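Local coordinates for protein Pab-dependent poly(a)-specific ribonuclease subunit PAN2 (Neurospora crassa, PDB 4CZW) that forms the catalytic subunit of the PAN2-PAN3 deadenylation complex, probably shortening mRNA poly(A) tails with its exonuclease domain beside a pseudo-ubiquitin-protease scaffold, at residues Ala67-Ala72 with Pro153-Glu158; Asp78-Cys83 with Ser146-Gly151. All blocks are in the same frame, centred on the assembly; numbering follows the deposited sequence.

Contact 1 (Ala67-Ala72 with Pro153-Glu158). With ZN (zinc ion), chain B.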
loop_
_atom_site.group_PDB
_atom_site.type_symbol
_atom_site.label_atom_id
_atom_site.label_comp_id
_atom_site.label_asym_id
_atom_site.label_seq_id
_atom_site.Cartn_x
_atom_site.Cartn_y
_atom_site.Cartn_z
ATOM N N ALA A 67 -0.199 -8.412 -5.049
ATOM C CA ALA A 67 0.959 -7.668 -4.567
ATOM C C ALA A 67 1.796 -8.491 -3.592
ATOM O O ALA A 67 3.026 -8.459 -3.637
ATOM C CB ALA A 67 0.513 -6.369 -3.913
ATOM N N LEU A 68 1.122 -9.226 -2.713
ATOM C CA LEU A 68 1.804 -10.022 -1.699
ATOM C C LEU A 68 2.559 -11.200 -2.309
ATOM O O LEU A 68 3.649 -11.545 -1.855
ATOM C CB LEU A 68 0.804 -10.524 -0.655
ATOM C CG LEU A 68 0.232 -9.459 0.282
ATOM C CD1 LEU A 68 -0.830 -10.057 1.190
ATOM C CD2 LEU A 68 1.341 -8.820 1.103
ATOM N N GLN A 69 1.977 -11.812 -3.336
ATOM C CA GLN A 69 2.618 -12.937 -4.010
ATOM C C GLN A 69 3.892 -12.493 -4.723
ATOM O O GLN A 69 4.810 -13.287 -4.917
ATOM C CB GLN A 69 1.662 -13.595 -5.008
ATOM C CG GLN A 69 0.409 -14.201 -4.389
ATOM C CD GLN A 69 0.696 -15.409 -3.522
ATOM O OE1 GLN A 69 1.754 -16.029 -3.626
ATOM N NE2 GLN A 69 -0.253 -15.755 -2.658
ATOM N N HIS A 70 3.941 -11.222 -5.110
ATOM C CA HIS A 70 5.124 -10.674 -5.765
ATOM C C HIS A 70 6.156 -10.177 -4.759
ATOM O O HIS A 70 7.350 -10.438 -4.903
ATOM C CB HIS A 70 4.745 -9.532 -6.707
ATOM C CG HIS A 70 5.925 -8.777 -7.235
ATOM N ND1 HIS A 70 6.760 -9.287 -8.206
ATOM C CD2 HIS A 70 6.422 -7.560 -6.915
ATOM C CE1 HIS A 70 7.714 -8.413 -8.468
ATOM N NE2 HIS A 70 7.533 -7.355 -7.697
ATOM N N ALA A 71 5.689 -9.455 -3.745
ATOM C CA ALA A 71 6.570 -8.890 -2.729
ATOM C C ALA A 71 7.318 -9.978 -1.963
ATOM O O ALA A 71 8.415 -9.749 -1.453
ATOM C CB ALA A 71 5.776 -8.020 -1.769
ATOM N N ALA A 72 6.723 -11.163 -1.893
ATOM C CA ALA A 72 7.307 -12.275 -1.154
ATOM C C ALA A 72 8.398 -12.993 -1.946
ATOM O O ALA A 72 9.022 -13.927 -1.444
ATOM C CB ALA A 72 6.220 -13.258 -0.748
ATOM N N PRO A 153 8.622 -14.585 -11.397
ATOM C CA PRO A 153 7.537 -15.516 -11.060
ATOM C C PRO A 153 7.042 -15.358 -9.625
ATOM O O PRO A 153 7.837 -15.462 -8.692
ATOM C CB PRO A 153 8.183 -16.890 -11.260
ATOM C CG PRO A 153 9.258 -16.654 -12.258
ATOM C CD PRO A 153 9.791 -15.283 -11.960
ATOM N N PRO A 154 5.736 -15.106 -9.454
ATOM C CA PRO A 154 5.138 -14.958 -8.123
ATOM C C PRO A 154 5.221 -16.250 -7.319
ATOM O O PRO A 154 5.380 -17.324 -7.900
ATOM C CB PRO A 154 3.683 -14.590 -8.429
ATOM C CG PRO A 154 3.435 -15.138 -9.792
ATOM C CD PRO A 154 4.733 -14.982 -10.526
ATOM N N ILE A 155 5.115 -16.138 -5.999
ATOM C CA ILE A 155 5.211 -17.294 -5.114
ATOM C C ILE A 155 4.121 -18.319 -5.417
ATOM O O ILE A 155 4.373 -19.525 -5.419
ATOM C CB ILE A 155 5.121 -16.877 -3.633
ATOM C CG1 ILE A 155 6.247 -15.900 -3.286
ATOM C CG2 ILE A 155 5.186 -18.094 -2.724
ATOM C CD1 ILE A 155 7.632 -16.490 -3.437
ATOM N N SER A 156 2.913 -17.836 -5.688
ATOM C CA SER A 156 1.793 -18.728 -5.949
ATOM C C SER A 156 0.709 -18.085 -6.809
ATOM O O SER A 156 0.307 -16.944 -6.578
ATOM C CB SER A 156 1.184 -19.207 -4.631
ATOM O OG SER A 156 0.095 -20.082 -4.859
ATOM N N THR A 157 0.245 -18.832 -7.804
ATOM C CA THR A 157 -0.892 -18.423 -8.617
ATOM C C THR A 157 -2.049 -19.382 -8.370
ATOM O O THR A 157 -2.919 -19.559 -9.221
ATOM C CB THR A 157 -0.550 -18.402 -10.119
ATOM O OG1 THR A 157 -0.201 -19.723 -10.553
ATOM C CG2 THR A 157 0.614 -17.460 -10.389
ATOM N N GLU A 158 -2.042 -19.999 -7.192
ATOM C CA GLU A 158 -3.017 -21.025 -6.841
ATOM C C GLU A 158 -4.422 -20.455 -6.672
ATOM O O GLU A 158 -5.409 -21.106 -7.018
ATOM C CB GLU A 158 -2.587 -21.742 -5.557
ATOM C CG GLU A 158 -3.436 -22.949 -5.199
ATOM C CD GLU A 158 -3.274 -24.092 -6.183
ATOM O OE1 GLU A 158 -2.229 -24.152 -6.865
ATOM O OE2 GLU A 158 -4.194 -24.932 -6.275
HETATM ZN ZN ZN B . 9.044 -6.188 -6.992
#
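The last turn of helix 61-71 gives one of its carbonyls to a loop distant in sequence: I155 N donates to Q69 O at 3.1 Å. With an N-H...O angle of 174° the bond is nearly straight, yet the donor stands above the carbonyl plane, 30° out of it, and does not follow a lone-pair direction. It ties main chain to main chain at the closest approach of the two backbones. I155 then turns its side chain to the helix end, where CG1 lies 3.7 Å from the methyl CB of A72, and its CD1 reaches the carbonyl side of the same residue, 3.5 Å from A72 O. P154 packs just before it, its CB 4.1 Å from Q69 CB. In the pseudo-ubiquitin-protease domain of PAN2, this contact joins the end of helix 61-71 to the loop between helices 130-149 and 158-163. The adjoining H70 turns to a different task: its NE2 binds zinc at 2.0 Å, in a site of one histidine and three cysteines completed by C75, C80 and C83. The Q69 chain bends at chi2 (-68°) and lays its amide alongside S156, with OE1 3.4 Å from S156 CB. At the other end of that amide, NE2 bonds to N65 OD1 and more weakly to N402 OD1. An alanine here would remove the amide and with it the bond to N65 OD1, and would probably leave S156 less well packed and the loop less firmly held against the helix. The hydroxyl of S156 faces elsewhere, with OG accepting from E158 N at 3.2 Å in an ST turn and also hydrogen-bonded to D404. W405, on helix 404-407, packs against L68, Q69 and A72.

Contact 2 (Asp78-Cys83 with Ser146-Gly151); sequences DPCLLC and SQDYKG. With ZN (zinc ion), chain B.
L82 sets CG anti to its backbone N (chi1 -174°), while D148 places CG anti to its own carbonyl carbon (chi1 -76°); these torsions bring the two beta carbons together and send the groups beyond them apart, the leucine methyl to Y149 and the carboxylate to the start of helix 81-94. The beta carbons meet directly, L82 CB being 3.7 Å from D148 CB. Further out, the CD2 branch of L82 slides past D148 to the next residue and lies 3.6 Å from Y149 N. The same methyl sits at the edge of the Y149 ring, near its plane, so the leucine meets no ring face. The ring itself runs away from helix 81-94 toward L175 and V176 of helix 172-180. C80, at the N-cap position of helix 81-94, has SG anti to its backbone N and 2.3 Å from the zinc. C83 SG, one turn on, binds the metal at the same length, and H70 and C75 supply the other two ligands of this zinc site in the pseudo-protease domain. The carboxylate of D148 stands next to the site, its CG 4.1 Å from C80 SG, and is no ligand. Water makes the polar connection: it accepts from L81 N at 3.2 Å and donates to D148 OD2 at 2.5 Å. The acid is thus joined to the first turn of helix 81-94 through one water. Closeness to that helix start would tend to favour a charged carboxylate, whereas the net negative charge expected of a zinc with three thiolates and a histidine would partly oppose it, so the ionisation of D148 probably reflects a balance of the two.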
loop_
_atom_site.group_PDB
_atom_site.type_symbol
_atom_site.label_atom_id
_atom_site.label_comp_id
_atom_site.label_asym_id
_atom_site.label_seq_id
_atom_site.Cartn_x
_atom_site.Cartn_y
_atom_site.Cartn_z
ATOM N N ASP A 78 14.297 -1.805 -7.501
ATOM C CA ASP A 78 14.084 -0.589 -6.727
ATOM C C ASP A 78 14.359 0.630 -7.602
ATOM O O ASP A 78 15.489 0.829 -8.048
ATOM C CB ASP A 78 14.976 -0.579 -5.484
ATOM C CG ASP A 78 14.668 0.578 -4.551
ATOM O OD1 ASP A 78 13.503 1.028 -4.520
ATOM O OD2 ASP A 78 15.589 1.031 -3.840
ATOM N N PRO A 79 13.328 1.457 -7.848
ATOM C CA PRO A 79 11.967 1.355 -7.303
ATOM C C PRO A 79 11.115 0.256 -7.940
ATOM O O PRO A 79 11.312 -0.099 -9.101
ATOM C CB PRO A 79 11.372 2.732 -7.605
ATOM C CG PRO A 79 12.079 3.168 -8.834
ATOM C CD PRO A 79 13.485 2.652 -8.696
ATOM N N CYS A 80 10.177 -0.269 -7.158
ATOM C CA CYS A 80 9.254 -1.304 -7.607
ATOM C C CYS A 80 7.926 -1.136 -6.879
ATOM O O CYS A 80 7.773 -1.583 -5.742
ATOM C CB CYS A 80 9.838 -2.695 -7.354
ATOM S SG CYS A 80 8.779 -4.072 -7.840
ATOM N N LEU A 81 6.973 -0.488 -7.542
ATOM C CA LEU A 81 5.720 -0.086 -6.910
ATOM C C LEU A 81 4.870 -1.262 -6.435
ATOM O O LEU A 81 4.120 -1.135 -5.467
ATOM C CB LEU A 81 4.905 0.781 -7.871
ATOM C CG LEU A 81 5.556 2.107 -8.269
ATOM C CD1 LEU A 81 4.646 2.903 -9.191
ATOM C CD2 LEU A 81 5.919 2.919 -7.034
ATOM N N LEU A 82 4.982 -2.401 -7.110
ATOM C CA LEU A 82 4.213 -3.578 -6.723
ATOM C C LEU A 82 4.720 -4.144 -5.400
ATOM O O LEU A 82 3.933 -4.580 -4.560
ATOM C CB LEU A 82 4.264 -4.647 -7.814
ATOM C CG LEU A 82 3.364 -5.860 -7.573
ATOM C CD1 LEU A 82 1.938 -5.416 -7.290
ATOM C CD2 LEU A 82 3.403 -6.802 -8.762
ATOM N N CYS A 83 6.038 -4.137 -5.223
ATOM C CA CYS A 83 6.638 -4.540 -3.955
ATOM C C CYS A 83 6.210 -3.590 -2.846
ATOM O O CYS A 83 5.825 -4.021 -1.758
ATOM C CB CYS A 83 8.164 -4.573 -4.059
ATOM S SG CYS A 83 8.841 -6.124 -4.686
ATOM N N SER A 146 1.497 -4.249 -13.447
ATOM C CA SER A 146 1.228 -5.303 -14.416
ATOM C C SER A 146 2.532 -5.859 -14.976
ATOM O O SER A 146 2.674 -7.068 -15.160
ATOM C CB SER A 146 0.343 -4.783 -15.551
ATOM O OG SER A 146 -0.027 -5.830 -16.432
ATOM N N GLN A 147 3.484 -4.970 -15.241
ATOM C CA GLN A 147 4.779 -5.379 -15.770
ATOM C C GLN A 147 5.728 -5.771 -14.639
ATOM O O GLN A 147 6.685 -6.516 -14.852
ATOM C CB GLN A 147 5.389 -4.265 -16.626
ATOM C CG GLN A 147 5.780 -3.015 -15.856
ATOM C CD GLN A 147 6.178 -1.870 -16.769
ATOM O OE1 GLN A 147 5.464 -1.541 -17.716
ATOM N NE2 GLN A 147 7.325 -1.262 -16.490
ATOM N N ASP A 148 5.457 -5.269 -13.437
ATOM C CA ASP A 148 6.217 -5.666 -12.256
ATOM C C ASP A 148 5.897 -7.109 -11.883
ATOM O O ASP A 148 6.764 -7.854 -11.427
ATOM C CB ASP A 148 5.916 -4.743 -11.073
ATOM C CG ASP A 148 6.598 -3.393 -11.193
ATOM O OD1 ASP A 148 7.593 -3.292 -11.939
ATOM O OD2 ASP A 148 6.142 -2.436 -10.531
ATOM N N TYR A 149 4.641 -7.492 -12.085
ATOM C CA TYR A 149 4.168 -8.822 -11.724
ATOM C C TYR A 149 4.797 -9.906 -12.592
ATOM O O TYR A 149 5.041 -11.020 -12.128
ATOM C CB TYR A 149 2.643 -8.880 -11.831
ATOM C CG TYR A 149 2.037 -10.205 -11.427
ATOM C CD1 TYR A 149 1.761 -10.488 -10.095
ATOM C CD2 TYR A 149 1.730 -11.170 -12.379
ATOM C CE1 TYR A 149 1.203 -11.698 -9.722
ATOM C CE2 TYR A 149 1.172 -12.380 -12.016
ATOM C CZ TYR A 149 0.910 -12.639 -10.687
ATOM O OH TYR A 149 0.354 -13.844 -10.321
ATOM N N LYS A 150 5.060 -9.575 -13.852
ATOM C CA LYS A 150 5.601 -10.545 -14.798
ATOM C C LYS A 150 7.127 -10.521 -14.832
ATOM O O LYS A 150 7.750 -11.332 -15.517
ATOM C CB LYS A 150 5.043 -10.285 -16.199
ATOM C CG LYS A 150 5.367 -8.906 -16.750
ATOM C CD LYS A 150 4.688 -8.671 -18.089
ATOM C CE LYS A 150 3.176 -8.783 -17.967
ATOM N NZ LYS A 150 2.492 -8.529 -19.266
ATOM N N GLY A 151 7.722 -9.591 -14.091
ATOM C CA GLY A 151 9.168 -9.474 -14.032
ATOM C C GLY A 151 9.816 -10.700 -13.415
ATOM O O GLY A 151 10.832 -11.192 -13.904
HETATM ZN ZN ZN B . 9.044 -6.188 -6.992
HETATM O O HOH W 1 7.417 -0.270 -10.702
#

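Both contacts are buried, with partly exposed residues among those touching, and contact 2 lies slightly nearer the centre of the chain (about 13 Å against 15 Å, between centres). They share one zinc: contact 1 brings the histidine from helix 61-71, contact 2 two cysteines from the start of helix 81-94, the next helix in the chain. The opposing segments are the loop after helix 130-149 in contact 1 and the end of that helix in contact 2. Their chemistry differs accordingly: a direct backbone bond at a helix C-terminal end in contact 1, a water relay at a helix N-terminal end in contact 2. The two also touch, H70 CE1 packing 3.2 Å from D148 O.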